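Local coordinates for probable FAD-dependent oxidoreductase PA4991 (Pseudomonas aeruginosa PAO1, PDB 5EZ7), which probably acts as an FAD-dependent oxidoreductase of the DAO family, binding one FAD per subunit, with its physiological substrate still unknown, at residues Leu229-Met233 and Arg283-Gln288; Gln288-Arg293 and Gln309-Leu313. All blocks are in the same frame, centred on the assembly; numbering follows the deposited sequence.

Contact 1 of 2, residues Leu229-Met233 and Arg283-Gln288. With FAD (flavin-adenine dinucleotide), chain B.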
ATOM      1  N   LEU A 229      -0.634  10.730   9.468  1.00 30.65           N
ATOM      2  CA  LEU A 229      -1.371   9.874  10.407  1.00 30.95           C
ATOM      3  C   LEU A 229      -0.500   9.670  11.646  1.00 31.23           C
ATOM      4  O   LEU A 229       0.725   9.679  11.539  1.00 32.66           O
ATOM      5  CB  LEU A 229      -1.670   8.517   9.756  1.00 29.54           C
ATOM      6  CG  LEU A 229      -2.833   8.515   8.756  1.00 29.86           C
ATOM      7  CD1 LEU A 229      -2.830   7.222   8.000  1.00 29.53           C
ATOM      8  CD2 LEU A 229      -4.195   8.683   9.415  1.00 30.42           C
ATOM      9  N   HIS A 230      -1.124   9.493  12.813  1.00 30.93           N
ATOM     10  CA  HIS A 230      -0.446   9.036  14.071  1.00 29.40           C
ATOM     11  C   HIS A 230      -1.031   7.700  14.531  1.00 27.68           C
ATOM     12  O   HIS A 230      -1.959   7.654  15.350  1.00 27.39           O
ATOM     13  CB  HIS A 230      -0.626  10.063  15.183  1.00 30.19           C
ATOM     14  CG  HIS A 230       0.365   9.945  16.302  1.00 30.35           C
ATOM     15  ND1 HIS A 230       0.391  10.835  17.350  1.00 31.51           N
ATOM     16  CD2 HIS A 230       1.389   9.088  16.517  1.00 30.09           C
ATOM     17  CE1 HIS A 230       1.389  10.538  18.162  1.00 32.15           C
ATOM     18  NE2 HIS A 230       2.016   9.485  17.675  1.00 31.27           N
ATOM     19  N   MET A 231      -0.487   6.623  13.984  1.00 25.88           N
ATOM     20  CA  MET A 231      -0.963   5.278  14.251  1.00 24.89           C
ATOM     21  C   MET A 231      -0.424   4.803  15.587  1.00 25.10           C
ATOM     22  O   MET A 231       0.662   5.206  15.976  1.00 24.66           O
ATOM     23  CB  MET A 231      -0.463   4.317  13.169  1.00 24.62           C
ATOM     24  CG  MET A 231      -0.850   4.654  11.729  1.00 24.59           C
ATOM     25  SD  MET A 231      -2.613   4.676  11.396  1.00 25.44           S
ATOM     26  CE  MET A 231      -2.904   2.903  11.442  1.00 25.32           C
ATOM     27  N   VAL A 232      -1.172   3.916  16.264  1.00 25.31           N
ATOM     28  CA  VAL A 232      -0.811   3.385  17.564  1.00 25.44           C
ATOM     29  C   VAL A 232      -0.658   1.881  17.434  1.00 25.34           C
ATOM     30  O   VAL A 232      -1.412   1.239  16.734  1.00 24.59           O
ATOM     31  CB  VAL A 232      -1.877   3.719  18.632  1.00 26.44           C
ATOM     32  CG1 VAL A 232      -1.432   3.218  20.007  1.00 27.21           C
ATOM     33  CG2 VAL A 232      -2.082   5.209  18.715  1.00 26.96           C
ATOM     34  N   MET A 233       0.338   1.313  18.103  1.00 26.43           N
ATOM     35  CA  MET A 233       0.536  -0.148  18.110  1.00 26.68           C
ATOM     36  C   MET A 233       0.512  -0.622  19.577  1.00 27.11           C
ATOM     37  O   MET A 233       1.187  -0.019  20.429  1.00 26.61           O
ATOM     38  CB  MET A 233       1.880  -0.536  17.479  1.00 27.85           C
ATOM     39  CG  MET A 233       2.017  -0.282  15.986  1.00 28.91           C
ATOM     40  SD  MET A 233       3.684  -0.547  15.296  1.00 31.12           S
ATOM     41  CE  MET A 233       4.554   0.858  15.915  1.00 30.94           C
ATOM     42  N   ARG A 283      -1.495  15.341  19.088  1.00 36.59           N
ATOM     43  CA  ARG A 283      -1.045  14.783  20.358  1.00 36.70           C
ATOM     44  C   ARG A 283       0.353  14.164  20.214  1.00 36.47           C
ATOM     45  O   ARG A 283       0.679  13.498  19.214  1.00 35.41           O
ATOM     46  CB  ARG A 283      -2.015  13.693  20.858  1.00 35.72           C
ATOM     47  CG  ARG A 283      -3.397  14.182  21.294  1.00 36.86           C
ATOM     48  CD  ARG A 283      -4.231  13.058  21.929  1.00 36.37           C
ATOM     49  NE  ARG A 283      -4.755  12.138  20.912  1.00 35.09           N
ATOM     50  CZ  ARG A 283      -5.960  12.202  20.329  1.00 35.22           C
ATOM     51  NH1 ARG A 283      -6.863  13.142  20.649  1.00 36.73           N
ATOM     52  NH2 ARG A 283      -6.287  11.283  19.420  1.00 33.50           N
ATOM     53  N   ASP A 284       1.166  14.352  21.241  1.00 37.70           N
ATOM     54  CA  ASP A 284       2.460  13.685  21.330  1.00 38.54           C
ATOM     55  C   ASP A 284       2.273  12.192  21.649  1.00 37.11           C
ATOM     56  O   ASP A 284       1.154  11.714  21.867  1.00 36.38           O
ATOM     57  CB  ASP A 284       3.383  14.391  22.353  1.00 41.26           C
ATOM     58  CG  ASP A 284       2.740  14.516  23.752  1.00 44.31           C
ATOM     59  OD1 ASP A 284       2.806  13.533  24.548  1.00 44.60           O
ATOM     60  OD2 ASP A 284       2.132  15.597  24.030  1.00 46.20           O
ATOM     61  N   GLU A 285       3.379  11.462  21.669  1.00 37.30           N
ATOM     62  CA  GLU A 285       3.338  10.015  21.792  1.00 37.79           C
ATOM     63  C   GLU A 285       2.572   9.477  23.058  1.00 36.03           C
ATOM     64  O   GLU A 285       1.731   8.562  22.950  1.00 32.86           O
ATOM     65  CB  GLU A 285       4.759   9.444  21.707  1.00 40.44           C
ATOM     66  CG  GLU A 285       4.746   7.922  21.622  1.00 44.20           C
ATOM     67  CD  GLU A 285       6.117   7.260  21.606  1.00 48.77           C
ATOM     68  OE1 GLU A 285       7.039   7.838  22.234  1.00 53.16           O
ATOM     69  OE2 GLU A 285       6.241   6.150  20.985  1.00 49.13           O
ATOM     70  N   ALA A 286       2.883  10.061  24.217  1.00 35.70           N
ATOM     71  CA  ALA A 286       2.267   9.700  25.476  1.00 35.81           C
ATOM     72  C   ALA A 286       0.786  10.049  25.547  1.00 34.86           C
ATOM     73  O   ALA A 286      -0.006   9.241  25.985  1.00 34.86           O
ATOM     74  CB  ALA A 286       3.018  10.340  26.640  1.00 37.56           C
ATOM     75  N   ALA A 287       0.431  11.262  25.150  1.00 34.75           N
ATOM     76  CA  ALA A 287      -0.976  11.647  25.001  1.00 34.53           C
ATOM     77  C   ALA A 287      -1.721  10.726  24.012  1.00 33.70           C
ATOM     78  O   ALA A 287      -2.849  10.317  24.271  1.00 33.29           O
ATOM     79  CB  ALA A 287      -1.079  13.107  24.566  1.00 35.03           C
ATOM     80  N   GLN A 288      -1.072  10.373  22.899  1.00 33.26           N
ATOM     81  CA  GLN A 288      -1.703   9.474  21.912  1.00 32.89           C
ATOM     82  C   GLN A 288      -1.878   8.048  22.426  1.00 32.34           C
ATOM     83  O   GLN A 288      -2.933   7.441  22.217  1.00 31.91           O
ATOM     84  CB  GLN A 288      -0.948   9.491  20.576  1.00 32.05           C
ATOM     85  CG  GLN A 288      -1.558   8.613  19.491  1.00 31.41           C
ATOM     86  CD  GLN A 288      -2.901   9.105  18.970  1.00 31.77           C
ATOM     87  OE1 GLN A 288      -3.655   9.805  19.655  1.00 32.60           O
ATOM     88  NE2 GLN A 288      -3.202   8.736  17.744  1.00 31.45           N
TER
HETATM   89  PA  FAD B 401       4.777   3.688  -1.230  1.00 21.83           P
HETATM   90  O1A FAD B 401       4.367   2.420  -0.555  1.00 22.23           O
HETATM   91  O2A FAD B 401       5.105   4.913  -0.423  1.00 22.92           O
HETATM   92  O5B FAD B 401       5.999   3.322  -2.172  1.00 22.00           O
HETATM   93  C5B FAD B 401       6.805   4.305  -2.790  1.00 21.75           C
HETATM   94  C4B FAD B 401       8.163   3.665  -2.985  1.00 22.00           C
HETATM   95  O4B FAD B 401       8.984   4.531  -3.785  1.00 22.11           O
HETATM   96  C3B FAD B 401       8.868   3.425  -1.647  1.00 21.47           C
HETATM   97  O3B FAD B 401       9.235   2.051  -1.502  1.00 20.71           O
HETATM   98  C2B FAD B 401      10.074   4.343  -1.720  1.00 21.75           C
HETATM   99  O2B FAD B 401      11.237   3.858  -1.053  1.00 21.59           O
HETATM  100  C1B FAD B 401      10.282   4.505  -3.228  1.00 22.29           C
HETATM  101  N9A FAD B 401      10.965   5.752  -3.591  1.00 23.63           N
HETATM  102  C8A FAD B 401      10.721   6.974  -3.087  1.00 23.09           C
HETATM  103  N7A FAD B 401      11.545   7.875  -3.649  1.00 22.98           N
HETATM  104  C5A FAD B 401      12.320   7.232  -4.531  1.00 22.53           C
HETATM  105  C6A FAD B 401      13.403   7.617  -5.446  1.00 22.02           C
HETATM  106  N6A FAD B 401      13.774   8.904  -5.507  1.00 21.48           N
HETATM  107  N1A FAD B 401      13.967   6.665  -6.208  1.00 21.89           N
HETATM  108  C2A FAD B 401      13.571   5.382  -6.132  1.00 23.02           C
HETATM  109  N3A FAD B 401      12.589   4.956  -5.311  1.00 23.01           N
HETATM  110  C4A FAD B 401      11.944   5.828  -4.498  1.00 23.21           C
HETATM  111  N1  FAD B 401      -4.870   1.612   1.864  1.00 25.77           N
HETATM  112  C2  FAD B 401      -5.785   0.620   1.844  1.00 27.75           C
HETATM  113  O2  FAD B 401      -6.320   0.311   0.753  1.00 27.67           O
HETATM  114  N3  FAD B 401      -6.141  -0.052   2.953  1.00 28.72           N
HETATM  115  C4  FAD B 401      -5.622   0.219   4.147  1.00 27.76           C
HETATM  116  O4  FAD B 401      -5.959  -0.425   5.160  1.00 30.67           O
HETATM  117  C4X FAD B 401      -4.619   1.285   4.250  1.00 26.84           C
HETATM  118  N5  FAD B 401      -4.060   1.607   5.432  1.00 25.45           N
HETATM  119  C5X FAD B 401      -3.133   2.578   5.511  1.00 25.90           C
HETATM  120  C6  FAD B 401      -2.569   2.866   6.748  1.00 26.70           C
HETATM  121  C7  FAD B 401      -1.611   3.852   6.873  1.00 27.46           C
HETATM  122  C7M FAD B 401      -1.004   4.132   8.215  1.00 28.68           C
HETATM  123  C8  FAD B 401      -1.163   4.593   5.667  1.00 27.98           C
HETATM  124  C8M FAD B 401      -0.107   5.676   5.735  1.00 29.21           C
HETATM  125  C9  FAD B 401      -1.735   4.311   4.440  1.00 26.84           C
HETATM  126  C9A FAD B 401      -2.711   3.327   4.300  1.00 26.41           C
HETATM  127  N10 FAD B 401      -3.311   3.007   3.050  1.00 25.88           N
HETATM  128  C10 FAD B 401      -4.259   1.979   2.996  1.00 25.92           C
HETATM  129  C1' FAD B 401      -2.928   3.679   1.819  1.00 25.48           C
HETATM  130  C2' FAD B 401      -1.760   2.921   1.213  1.00 24.66           C
HETATM  131  O2' FAD B 401      -0.789   2.567   2.207  1.00 25.37           O
HETATM  132  C3' FAD B 401      -1.113   3.724   0.094  1.00 24.13           C
HETATM  133  O3' FAD B 401      -2.154   4.276  -0.738  1.00 24.08           O
HETATM  134  C4' FAD B 401      -0.200   2.841  -0.754  1.00 22.82           C
HETATM  135  O4' FAD B 401       0.522   1.905   0.047  1.00 23.27           O
HETATM  136  C5' FAD B 401       0.808   3.669  -1.528  1.00 22.30           C
HETATM  137  O5' FAD B 401       1.529   2.810  -2.422  1.00 20.74           O
HETATM  138  P   FAD B 401       2.734   3.422  -3.275  1.00 20.30           P
HETATM  139  O1P FAD B 401       3.509   2.283  -3.882  1.00 21.17           O
HETATM  140  O2P FAD B 401       2.137   4.470  -4.143  1.00 20.45           O
HETATM  141  O3P FAD B 401       3.585   4.218  -2.174  1.00 20.67           O
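One face of the H230 imidazole is covered by the aliphatic part of Q288: CG stands 3.8 Å from the ring centroid, a CH-pi contact set off toward the rim. At the ring edge lies the backbone where the helix begins, with R283 O 3.2 Å from H230 CE1. Ring and Q288 amide planes are only 19° apart, and the two side chains run past each other in opposite directions. The bend of Q288 at chi2 (68°) carries its amide back to the strand, where NE2 donates to H230 O at 2.9 Å. That bond is bent (144°), but the acceptor is close to the amide plane. The other end, OE1, takes both NE (2.9 Å) and NH2 (3.0 Å) of R283, which approaches side-on with OE1 in its guanidinium plane. V232 CG2 fills in beside Q288 CG at 3.5 Å. On the far side of the strand, L229 CD1 and M231 SD each lie 3.6 Å from FAD C7M, so alternate residues serve the helix and the flavin. With NE2 also bonded to I275 O, the Q288 amide is held at both ends; its rotation is fixed, and the carbonyl of a buried strand residue receives an N-H from the first turn of the helix.

Contact 2 of 2, residues Gln288-Arg293 and Gln309-Leu313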
ATOM      1  N   GLN A 288      -1.072  10.373  22.899  1.00 33.26           N
ATOM      2  CA  GLN A 288      -1.703   9.474  21.912  1.00 32.89           C
ATOM      3  C   GLN A 288      -1.878   8.048  22.426  1.00 32.34           C
ATOM      4  O   GLN A 288      -2.933   7.441  22.217  1.00 31.91           O
ATOM      5  CB  GLN A 288      -0.948   9.491  20.576  1.00 32.05           C
ATOM      6  CG  GLN A 288      -1.558   8.613  19.491  1.00 31.41           C
ATOM      7  CD  GLN A 288      -2.901   9.105  18.970  1.00 31.77           C
ATOM      8  OE1 GLN A 288      -3.655   9.805  19.655  1.00 32.60           O
ATOM      9  NE2 GLN A 288      -3.202   8.736  17.744  1.00 31.45           N
ATOM     10  N   ILE A 289      -0.852   7.536  23.105  1.00 33.01           N
ATOM     11  CA  ILE A 289      -0.949   6.267  23.824  1.00 32.59           C
ATOM     12  C   ILE A 289      -2.034   6.321  24.873  1.00 32.78           C
ATOM     13  O   ILE A 289      -2.865   5.450  24.915  1.00 32.57           O
ATOM     14  CB  ILE A 289       0.404   5.860  24.437  1.00 33.48           C
ATOM     15  CG1 ILE A 289       1.297   5.311  23.300  1.00 33.12           C
ATOM     16  CG2 ILE A 289       0.259   4.827  25.570  1.00 33.28           C
ATOM     17  CD1 ILE A 289       2.791   5.368  23.629  1.00 33.94           C
ATOM     18  N   ALA A 290      -2.041   7.355  25.693  1.00 33.99           N
ATOM     19  CA  ALA A 290      -3.033   7.454  26.761  1.00 35.35           C
ATOM     20  C   ALA A 290      -4.465   7.473  26.206  1.00 35.79           C
ATOM     21  O   ALA A 290      -5.346   6.833  26.776  1.00 36.17           O
ATOM     22  CB  ALA A 290      -2.776   8.668  27.636  1.00 36.37           C
ATOM     23  N   GLU A 291      -4.669   8.177  25.091  1.00 36.03           N
ATOM     24  CA  GLU A 291      -5.966   8.209  24.379  1.00 37.02           C
ATOM     25  C   GLU A 291      -6.377   6.799  23.878  1.00 34.96           C
ATOM     26  O   GLU A 291      -7.517   6.323  24.068  1.00 35.28           O
ATOM     27  CB  GLU A 291      -5.876   9.192  23.202  1.00 37.97           C
ATOM     28  CG  GLU A 291      -7.141   9.363  22.382  1.00 40.02           C
ATOM     29  CD  GLU A 291      -8.316   9.954  23.176  1.00 44.01           C
ATOM     30  OE1 GLU A 291      -8.107  10.775  24.095  1.00 45.95           O
ATOM     31  OE2 GLU A 291      -9.475   9.585  22.900  1.00 47.21           O
ATOM     32  N   ALA A 292      -5.424   6.130  23.268  1.00 33.31           N
ATOM     33  CA  ALA A 292      -5.591   4.744  22.890  1.00 32.80           C
ATOM     34  C   ALA A 292      -5.963   3.834  24.062  1.00 33.33           C
ATOM     35  O   ALA A 292      -6.824   2.979  23.875  1.00 32.68           O
ATOM     36  CB  ALA A 292      -4.335   4.215  22.217  1.00 31.85           C
ATOM     37  N   ARG A 293      -5.361   4.010  25.249  1.00 34.27           N
ATOM     38  CA  ARG A 293      -5.727   3.143  26.412  1.00 35.62           C
ATOM     39  C   ARG A 293      -7.134   3.366  26.878  1.00 35.72           C
ATOM     40  O   ARG A 293      -7.807   2.415  27.217  1.00 35.33           O
ATOM     41  CB  ARG A 293      -4.900   3.375  27.664  1.00 37.76           C
ATOM     42  CG  ARG A 293      -3.469   2.952  27.611  1.00 38.94           C
ATOM     43  CD  ARG A 293      -2.848   3.246  28.967  1.00 40.83           C
ATOM     44  NE  ARG A 293      -1.401   3.114  28.895  1.00 42.01           N
ATOM     45  CZ  ARG A 293      -0.717   1.991  29.130  1.00 43.69           C
ATOM     46  NH1 ARG A 293      -1.345   0.850  29.486  1.00 44.31           N
ATOM     47  NH2 ARG A 293       0.627   1.998  29.019  1.00 43.77           N
ATOM     48  N   GLN A 309       2.963  -3.771  25.606  1.00 32.25           N
ATOM     49  CA  GLN A 309       3.850  -2.692  25.193  1.00 32.89           C
ATOM     50  C   GLN A 309       3.116  -1.816  24.181  1.00 30.98           C
ATOM     51  O   GLN A 309       2.278  -2.327  23.435  1.00 30.35           O
ATOM     52  CB  GLN A 309       5.111  -3.231  24.553  1.00 33.57           C
ATOM     53  CG  GLN A 309       5.977  -4.092  25.455  1.00 35.58           C
ATOM     54  CD  GLN A 309       7.031  -4.724  24.600  1.00 36.36           C
ATOM     55  OE1 GLN A 309       6.812  -5.796  24.046  1.00 39.18           O
ATOM     56  NE2 GLN A 309       8.098  -3.988  24.335  1.00 36.15           N
ATOM     57  N   TRP A 310       3.484  -0.533  24.161  1.00 30.02           N
ATOM     58  CA  TRP A 310       2.810   0.510  23.415  1.00 29.35           C
ATOM     59  C   TRP A 310       3.822   1.342  22.657  1.00 29.44           C
ATOM     60  O   TRP A 310       4.844   1.748  23.203  1.00 30.45           O
ATOM     61  CB  TRP A 310       2.094   1.467  24.349  1.00 29.93           C
ATOM     62  CG  TRP A 310       1.056   0.840  25.174  1.00 30.50           C
ATOM     63  CD1 TRP A 310       1.236   0.203  26.390  1.00 31.65           C
ATOM     64  CD2 TRP A 310      -0.348   0.797  24.905  1.00 30.00           C
ATOM     65  NE1 TRP A 310       0.028  -0.230  26.867  1.00 31.80           N
ATOM     66  CE2 TRP A 310      -0.957   0.111  25.973  1.00 30.93           C
ATOM     67  CE3 TRP A 310      -1.154   1.269  23.857  1.00 29.90           C
ATOM     68  CZ2 TRP A 310      -2.323  -0.126  26.017  1.00 31.25           C
ATOM     69  CZ3 TRP A 310      -2.510   1.036  23.904  1.00 29.86           C
ATOM     70  CH2 TRP A 310      -3.083   0.345  24.977  1.00 30.82           C
ATOM     71  N   ALA A 311       3.514   1.623  21.401  1.00 28.71           N
ATOM     72  CA  ALA A 311       4.313   2.530  20.587  1.00 28.31           C
ATOM     73  C   ALA A 311       3.401   3.281  19.624  1.00 27.40           C
ATOM     74  O   ALA A 311       2.241   2.923  19.447  1.00 28.63           O
ATOM     75  CB  ALA A 311       5.353   1.721  19.821  1.00 27.80           C
ATOM     76  N   THR A 312       3.905   4.324  18.994  1.00 27.53           N
ATOM     77  CA  THR A 312       3.159   4.992  17.951  1.00 27.26           C
ATOM     78  C   THR A 312       4.031   5.164  16.728  1.00 27.95           C
ATOM     79  O   THR A 312       5.257   4.977  16.780  1.00 28.13           O
ATOM     80  CB  THR A 312       2.598   6.332  18.391  1.00 27.96           C
ATOM     81  OG1 THR A 312       3.621   7.323  18.304  1.00 28.68           O
ATOM     82  CG2 THR A 312       2.015   6.228  19.807  1.00 28.46           C
ATOM     83  N   LEU A 313       3.378   5.499  15.622  1.00 27.80           N
ATOM     84  CA  LEU A 313       4.047   5.660  14.365  1.00 28.15           C
ATOM     85  C   LEU A 313       3.457   6.842  13.598  1.00 28.65           C
ATOM     86  O   LEU A 313       2.242   6.894  13.380  1.00 27.39           O
ATOM     87  CB  LEU A 313       3.817   4.391  13.595  1.00 29.19           C
ATOM     88  CG  LEU A 313       4.361   4.344  12.177  1.00 30.38           C
ATOM     89  CD1 LEU A 313       5.884   4.266  12.222  1.00 31.73           C
ATOM     90  CD2 LEU A 313       3.783   3.143  11.493  1.00 30.93           C
TER
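T312 OG1 is hydrogen-bonded to H230 NE2 on the adjoining strand. With OG1 held there, CG2, anti to the carbonyl carbon, faces the helix and meets I289 CG1 at 3.7 Å. I289 also reaches W310, its CG2 4.0 Å from W310 CB, while A292 CB comes equally near the far end of the indole at CZ3. R293 lies on the same face of the indole as I289 CG2, spanning both rings. Its chain, extended from CG to NE, runs across the indole, so that CG sits over the six-membered ring, 4.0 Å from its centroid, and the guanidinium comes in over the NE1 corner of the five-membered ring. CZ is 3.8 Å from that centroid but 35° off the normal, an off-centre cation-pi contact with the two planes 48° apart. R293 NH1 is 3.1 Å from W310 NE1, yet both are donors, so the closeness is not a hydrogen bond. Helix 288-293 and strand 309-313 cross at 121° with axes 9.0 Å apart, a spacing bridged by the indole and I289. The cohesion between the segments is thus apolar and cation-pi: the indole covers the CG methylene of an otherwise exposed arginine, and its pi electrons probably help to stabilise the positive charge.

The two contacts lay successive parts of helix 285-299 against neighbouring antiparallel strands of one mixed sheet, 224-236 and 309-320, the latter at its edge. Their centres are 5 Å apart and Q288 belongs to both. The strands are joined directly, M231 O lying 2.8 Å from L313 N in a probable hydrogen bond, and by side chains, H230 NE2 lying 2.8 Å from T312 OG1. The helix start packs on strand 309-320 there, E285 CG 3.6 Å from T312 OG1. Only contact 1 reaches the cofactor, through L229 and M231; the shared Q288 side chain is about 11 Å from FAD, with strand 224-236 in between. Contact 2 extends the helix-on-sheet packing to the neighbouring edge strand, beside the one whose other side meets FAD C7M.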